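Local coordinates for fibronectin type III domain-containing protein (Simiduia agarivorans, PDB 6P2K) that probably hydrolyses the glucan backbone of xyloglucan-like polysaccharides as a family 74 glycoside hydrolase, with a zinc-binding beta-propeller region, at residues Q732-D737 against W767-S772; V629-F634 against Q658-I663. One frame throughout, in Å; residues are numbered along the deposited sequence.

Contact 1: Q732-D737 against W767-S772; sequences QDITDD and WRRSIS
The guanidinium group of Arg769 overlaps the base of Ile734, whose CB lies over one face of the planar group, displaced toward its rim and 3.9 Å from Arg769 NE. The arginine gets there as an extended arm: with CG anti to the backbone N (chi1 -174°), its chain runs straight from CG to NE and brings the flat end up to the turn that follows strand 729-733. Asp736 crosses it at about a right angle and meets its edge. A single carboxylate oxygen, Asp736 OD2, takes both bonds of this side-on salt bridge, from Arg769 NH2 at 2.7 Å and from Arg769 NE at 3.0 Å. The NH2 bond is the straighter, with 152° at the hydrogen, and the two planar groups are nearly coplanar, 22° apart. Both bonds lie close to the guanidinium plane, which should limit how far the group can turn. Asp733 shapes the turn: its OD1 accepts from Thr735 N at 2.9 Å in an Asx turn, and also from Thr735 OG1. A water takes a weak bond from Gln732 NE2 and donates to Ser772 O. Trp6 touches Arg769 and bonds Ile734 O through NE1. The contact thus joins the outermost strand of one beta-propeller blade, and the turn after it, to the last blade, where the N-terminal strand 7-8 pairs with strand 765-770, the closure by chain ends seen in many propellers.

Contact 2: V629-F634 against Q658-I663; sequences VYLMSF and QNWQKI
Trp660 reaches from the 658-663 segment toward strand 628-634, and it carries this contact through the far end of its indole. From CB, the chain turns so that CG stands beside the backbone N and anti to the carbonyl carbon (chi1 -62°), which swings the six-membered ring toward Leu631 and Ser633. On the pyrrole side, NE1 is engaged outside the two segments: it donates to Val610 O, with a weak further bond to Gly657 O. Farther out, Trp660 CE3 comes within 4.1 Å of Leu631 O, and Trp660 CZ3 approaches that carbonyl oxygen more closely, at 3.4 Å. Trp660 CZ3 also rests 4.0 Å from Ser633 CB, so it meets two residues of the strand at once. At the tip, Trp660 CH2 packs against Leu631 CD2 at 3.6 Å and against Leu631 CG at 3.8 Å, while Trp660 CZ2 lies 3.8 Å from Leu631 CD2. The leucine crosses the indole obliquely, and its side chain also touches Val620 and Ala622 of strand 618-625. Replacing Trp660 with an alanine is likely to leave Leu631 and Ser633 without their cover on this side and Val610 O without its indole donor. Strand 648-653 lies between strands 628-634 and 661-664 in the sheet, and the indole reaches past it to Leu631 and Ser633. No hydrogen bond joins the segments; cohesion across them is van der Waals, mostly apolar, with one carbonyl oxygen against the ring, while the indole N-H bonds to strand 605-615 of an adjoining sheet.

How the contacts relate
Contact 2 comes first along the chain and closes before contact 1 opens. Their centres are 23 Å apart and their nearest atoms about 9 Å, so they do not touch, and both lie on the same side of the chain's centre. Contact 2 stays within the four-stranded sheet that runs from strand 618-625 to strand 661-664. The following sheet ends in strand 729-733, from which contact 1 starts, and contact 1 crosses to the last sheet, built from strands 745-751, 754-761 and 765-770 with strand 7-8 at its edge. A weak bond from Trp731 NE1 to Ile663 O connects the first two of these sheets. Three successive propeller blades are thus involved, away from the zinc sites.

Contact 1: Q732-D737 against W767-S772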
loop_
_atom_site.group_PDB
_atom_site.type_symbol
_atom_site.label_atom_id
_atom_site.label_comp_id
_atom_site.label_asym_id
_atom_site.label_seq_id
_atom_site.Cartn_x
_atom_site.Cartn_y
_atom_site.Cartn_z
ATOM N N GLN B 732 -34.375 21.623 39.270
ATOM C CA GLN B 732 -35.602 21.033 38.764
ATOM C C GLN B 732 -35.418 19.526 38.650
ATOM O O GLN B 732 -34.295 19.014 38.593
ATOM C CB GLN B 732 -36.006 21.634 37.410
ATOM C CG GLN B 732 -34.945 21.514 36.329
ATOM C CD GLN B 732 -35.328 22.242 35.052
ATOM O OE1 GLN B 732 -36.425 22.059 34.524
ATOM N NE2 GLN B 732 -34.419 23.073 34.551
ATOM N N ASP B 733 -36.544 18.823 38.626
ATOM C CA ASP B 733 -36.566 17.369 38.535
ATOM C C ASP B 733 -36.588 16.969 37.063
ATOM O O ASP B 733 -37.503 17.353 36.326
ATOM C CB ASP B 733 -37.787 16.822 39.279
ATOM C CG ASP B 733 -37.877 15.306 39.247
ATOM O OD1 ASP B 733 -36.914 14.642 38.803
ATOM O OD2 ASP B 733 -38.926 14.776 39.676
ATOM N N ILE B 734 -35.577 16.216 36.631
ATOM C CA ILE B 734 -35.511 15.777 35.240
ATOM C C ILE B 734 -35.463 14.256 35.176
ATOM O O ILE B 734 -34.955 13.679 34.209
ATOM C CB ILE B 734 -34.307 16.401 34.506
ATOM C CG1 ILE B 734 -32.989 15.953 35.138
ATOM C CG2 ILE B 734 -34.415 17.918 34.496
ATOM C CD1 ILE B 734 -31.807 16.011 34.180
ATOM N N THR B 735 -35.999 13.594 36.204
ATOM C CA THR B 735 -36.073 12.136 36.180
ATOM C C THR B 735 -36.944 11.658 35.026
ATOM O O THR B 735 -36.548 10.767 34.264
ATOM C CB THR B 735 -36.607 11.609 37.514
ATOM O OG1 THR B 735 -35.852 12.180 38.590
ATOM C CG2 THR B 735 -36.488 10.090 37.572
ATOM N N ASP B 736 -38.132 12.247 34.880
ATOM C CA ASP B 736 -39.063 11.992 33.767
ATOM C C ASP B 736 -39.267 10.481 33.643
ATOM O O ASP B 736 -39.605 9.830 34.641
ATOM C CB ASP B 736 -38.550 12.688 32.512
ATOM C CG ASP B 736 -38.509 14.198 32.657
ATOM O OD1 ASP B 736 -39.440 14.766 33.264
ATOM O OD2 ASP B 736 -37.548 14.818 32.159
ATOM N N ASP B 737 -39.059 9.886 32.469
ATOM C CA ASP B 737 -39.325 8.472 32.253
ATOM C C ASP B 737 -38.101 7.583 32.483
ATOM O O ASP B 737 -38.106 6.425 32.052
ATOM C CB ASP B 737 -39.875 8.252 30.840
ATOM C CG ASP B 737 -39.005 8.879 29.767
ATOM O OD1 ASP B 737 -37.992 9.521 30.112
ATOM O OD2 ASP B 737 -39.336 8.729 28.572
ATOM N N TRP B 767 -28.092 6.242 28.432
ATOM C CA TRP B 767 -29.276 7.019 28.099
ATOM C C TRP B 767 -28.865 8.463 27.855
ATOM O O TRP B 767 -27.878 8.943 28.420
ATOM C CB TRP B 767 -30.323 6.967 29.221
ATOM C CG TRP B 767 -30.798 5.589 29.540
ATOM C CD1 TRP B 767 -30.113 4.618 30.209
ATOM C CD2 TRP B 767 -32.071 5.026 29.207
ATOM N NE1 TRP B 767 -30.878 3.482 30.308
ATOM C CE2 TRP B 767 -32.085 3.707 29.701
ATOM C CE3 TRP B 767 -33.200 5.509 28.535
ATOM C CZ2 TRP B 767 -33.187 2.866 29.548
ATOM C CZ3 TRP B 767 -34.288 4.673 28.383
ATOM C CH2 TRP B 767 -34.276 3.366 28.890
ATOM N N ARG B 768 -29.637 9.160 27.022
ATOM C CA ARG B 768 -29.393 10.571 26.767
ATOM C C ARG B 768 -30.703 11.347 26.795
ATOM O O ARG B 768 -31.777 10.817 26.492
ATOM C CB ARG B 768 -28.668 10.795 25.433
ATOM C CG ARG B 768 -29.568 10.859 24.220
ATOM C CD ARG B 768 -28.792 11.316 22.998
ATOM N NE ARG B 768 -29.670 11.522 21.855
ATOM C CZ ARG B 768 -29.266 11.972 20.671
ATOM N NH1 ARG B 768 -27.988 12.263 20.470
ATOM N NH2 ARG B 768 -30.144 12.131 19.689
ATOM N N ARG B 769 -30.593 12.619 27.166
ATOM C CA ARG B 769 -31.737 13.501 27.331
ATOM C C ARG B 769 -31.408 14.857 26.731
ATOM O O ARG B 769 -30.293 15.362 26.893
ATOM C CB ARG B 769 -32.106 13.660 28.815
ATOM C CG ARG B 769 -33.379 14.454 29.064
ATOM C CD ARG B 769 -33.538 14.814 30.530
ATOM N NE ARG B 769 -34.870 15.337 30.824
ATOM C CZ ARG B 769 -35.228 16.605 30.648
ATOM N NH1 ARG B 769 -34.352 17.482 30.178
ATOM N NH2 ARG B 769 -36.459 16.996 30.941
ATOM N N SER B 770 -32.379 15.437 26.031
ATOM C CA SER B 770 -32.236 16.797 25.533
ATOM C C SER B 770 -32.307 17.785 26.691
ATOM O O SER B 770 -33.101 17.620 27.620
ATOM C CB SER B 770 -33.328 17.101 24.509
ATOM O OG SER B 770 -32.900 18.089 23.592
ATOM N N ILE B 771 -31.463 18.812 26.638
ATOM C CA ILE B 771 -31.358 19.814 27.697
ATOM C C ILE B 771 -31.667 21.176 27.089
ATOM O O ILE B 771 -30.972 21.620 26.167
ATOM C CB ILE B 771 -29.967 19.812 28.350
ATOM C CG1 ILE B 771 -29.668 18.446 28.981
ATOM C CG2 ILE B 771 -29.862 20.924 29.383
ATOM C CD1 ILE B 771 -30.542 18.108 30.163
ATOM N N SER B 772 -32.694 21.837 27.605
ATOM C CA SER B 772 -33.138 23.112 27.062
ATOM C C SER B 772 -32.592 24.275 27.884
ATOM O O SER B 772 -32.266 24.139 29.067
ATOM C CB SER B 772 -34.667 23.179 27.010
ATOM O OG SER B 772 -35.238 22.902 28.275
HETATM O O HOH W 1 -33.252 23.168 31.519
#

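Contact 2: V629-F634 against Q658-I663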
loop_
_atom_site.group_PDB
_atom_site.type_symbol
_atom_site.label_atom_id
_atom_site.label_comp_id
_atom_site.label_asym_id
_atom_site.label_seq_id
_atom_site.Cartn_x
_atom_site.Cartn_y
_atom_site.Cartn_z
ATOM N N VAL B 629 -14.611 30.184 36.731
ATOM C CA VAL B 629 -14.211 28.784 36.756
ATOM C C VAL B 629 -14.934 28.120 37.917
ATOM O O VAL B 629 -14.790 28.536 39.073
ATOM C CB VAL B 629 -12.688 28.631 36.885
ATOM C CG1 VAL B 629 -12.325 27.165 37.075
ATOM C CG2 VAL B 629 -12.000 29.191 35.655
ATOM N N TYR B 630 -15.728 27.102 37.610
ATOM C CA TYR B 630 -16.528 26.403 38.601
ATOM C C TYR B 630 -15.863 25.085 38.972
ATOM O O TYR B 630 -15.345 24.375 38.106
ATOM C CB TYR B 630 -17.941 26.147 38.069
ATOM C CG TYR B 630 -18.759 27.408 37.900
ATOM C CD1 TYR B 630 -19.443 27.962 38.974
ATOM C CD2 TYR B 630 -18.838 28.047 36.670
ATOM C CE1 TYR B 630 -20.189 29.118 38.828
ATOM C CE2 TYR B 630 -19.581 29.203 36.514
ATOM C CZ TYR B 630 -20.256 29.733 37.598
ATOM O OH TYR B 630 -20.996 30.884 37.455
ATOM N N LEU B 631 -15.871 24.770 40.266
ATOM C CA LEU B 631 -15.370 23.501 40.777
ATOM C C LEU B 631 -16.464 22.883 41.631
ATOM O O LEU B 631 -16.834 23.445 42.669
ATOM C CB LEU B 631 -14.086 23.697 41.589
ATOM C CG LEU B 631 -13.315 22.444 42.007
ATOM C CD1 LEU B 631 -12.702 21.751 40.794
ATOM C CD2 LEU B 631 -12.238 22.796 43.023
ATOM N N MET B 632 -16.983 21.737 41.197
ATOM C CA MET B 632 -18.174 21.135 41.780
ATOM C C MET B 632 -17.855 19.732 42.273
ATOM O O MET B 632 -17.284 18.919 41.536
ATOM C CB MET B 632 -19.311 21.104 40.756
ATOM C CG MET B 632 -20.639 20.607 41.291
ATOM S SD MET B 632 -20.888 18.835 41.037
ATOM C CE MET B 632 -21.108 18.780 39.259
ATOM N N SER B 633 -18.236 19.449 43.515
ATOM C CA SER B 633 -17.989 18.163 44.150
ATOM C C SER B 633 -19.302 17.482 44.501
ATOM O O SER B 633 -20.217 18.114 45.040
ATOM C CB SER B 633 -17.145 18.342 45.420
ATOM O OG SER B 633 -17.229 17.207 46.271
ATOM N N PHE B 634 -19.381 16.189 44.206
ATOM C CA PHE B 634 -20.488 15.336 44.628
ATOM C C PHE B 634 -19.897 14.278 45.547
ATOM O O PHE B 634 -19.192 13.374 45.084
ATOM C CB PHE B 634 -21.199 14.706 43.432
ATOM C CG PHE B 634 -22.266 13.711 43.809
ATOM C CD1 PHE B 634 -23.231 14.025 44.753
ATOM C CD2 PHE B 634 -22.304 12.460 43.206
ATOM C CE1 PHE B 634 -24.212 13.110 45.093
ATOM C CE2 PHE B 634 -23.283 11.541 43.539
ATOM C CZ PHE B 634 -24.240 11.865 44.484
ATOM N N GLN B 658 -10.722 26.976 47.319
ATOM C CA GLN B 658 -10.365 27.664 48.558
ATOM C C GLN B 658 -11.570 27.796 49.482
ATOM O O GLN B 658 -11.444 27.630 50.700
ATOM C CB GLN B 658 -9.770 29.037 48.252
ATOM C CG GLN B 658 -8.422 28.984 47.556
ATOM C CD GLN B 658 -7.882 30.359 47.232
ATOM O OE1 GLN B 658 -8.179 31.334 47.920
ATOM N NE2 GLN B 658 -7.084 30.447 46.175
ATOM N N ASN B 659 -12.744 28.083 48.921
ATOM C CA ASN B 659 -13.972 28.235 49.690
ATOM C C ASN B 659 -15.111 27.541 48.960
ATOM O O ASN B 659 -15.214 27.632 47.733
ATOM C CB ASN B 659 -14.313 29.712 49.907
ATOM C CG ASN B 659 -13.260 30.441 50.714
ATOM O OD1 ASN B 659 -13.258 30.388 51.944
ATOM N ND2 ASN B 659 -12.362 31.133 50.026
ATOM N N TRP B 660 -15.974 26.864 49.717
ATOM C CA TRP B 660 -17.053 26.060 49.159
ATOM C C TRP B 660 -18.403 26.508 49.704
ATOM O O TRP B 660 -18.496 27.088 50.791
ATOM C CB TRP B 660 -16.853 24.574 49.477
ATOM C CG TRP B 660 -15.601 23.988 48.907
ATOM C CD1 TRP B 660 -14.349 24.038 49.450
ATOM C CD2 TRP B 660 -15.480 23.247 47.687
ATOM N NE1 TRP B 660 -13.457 23.378 48.641
ATOM C CE2 TRP B 660 -14.127 22.884 47.551
ATOM C CE3 TRP B 660 -16.388 22.856 46.696
ATOM C CZ2 TRP B 660 -13.657 22.151 46.464
ATOM C CZ3 TRP B 660 -15.921 22.129 45.618
ATOM C CH2 TRP B 660 -14.568 21.781 45.513
ATOM N N GLN B 661 -19.460 26.218 48.939
ATOM C CA GLN B 661 -20.834 26.467 49.360
ATOM C C GLN B 661 -21.698 25.249 49.060
ATOM O O GLN B 661 -21.536 24.602 48.022
ATOM C CB GLN B 661 -21.442 27.694 48.662
ATOM C CG GLN B 661 -20.643 28.978 48.801
ATOM C CD GLN B 661 -19.705 29.207 47.629
ATOM O OE1 GLN B 661 -20.101 29.084 46.467
ATOM N NE2 GLN B 661 -18.455 29.544 47.929
ATOM N N LYS B 662 -22.615 24.948 49.978
ATOM C CA LYS B 662 -23.632 23.928 49.744
ATOM C C LYS B 662 -24.676 24.452 48.765
ATOM O O LYS B 662 -25.214 25.547 48.955
ATOM C CB LYS B 662 -24.304 23.551 51.066
ATOM C CG LYS B 662 -24.012 22.153 51.577
ATOM C CD LYS B 662 -24.900 21.798 52.762
ATOM C CE LYS B 662 -24.162 21.968 54.079
ATOM N NZ LYS B 662 -24.677 21.051 55.132
ATOM N N ILE B 663 -24.979 23.678 47.721
ATOM C CA ILE B 663 -25.987 24.121 46.758
ATOM C C ILE B 663 -27.042 23.052 46.488
ATOM O O ILE B 663 -28.051 23.331 45.832
ATOM C CB ILE B 663 -25.344 24.582 45.435
ATOM C CG1 ILE B 663 -24.635 23.423 44.738
ATOM C CG2 ILE B 663 -24.401 25.757 45.674
ATOM C CD1 ILE B 663 -24.318 23.698 43.278
#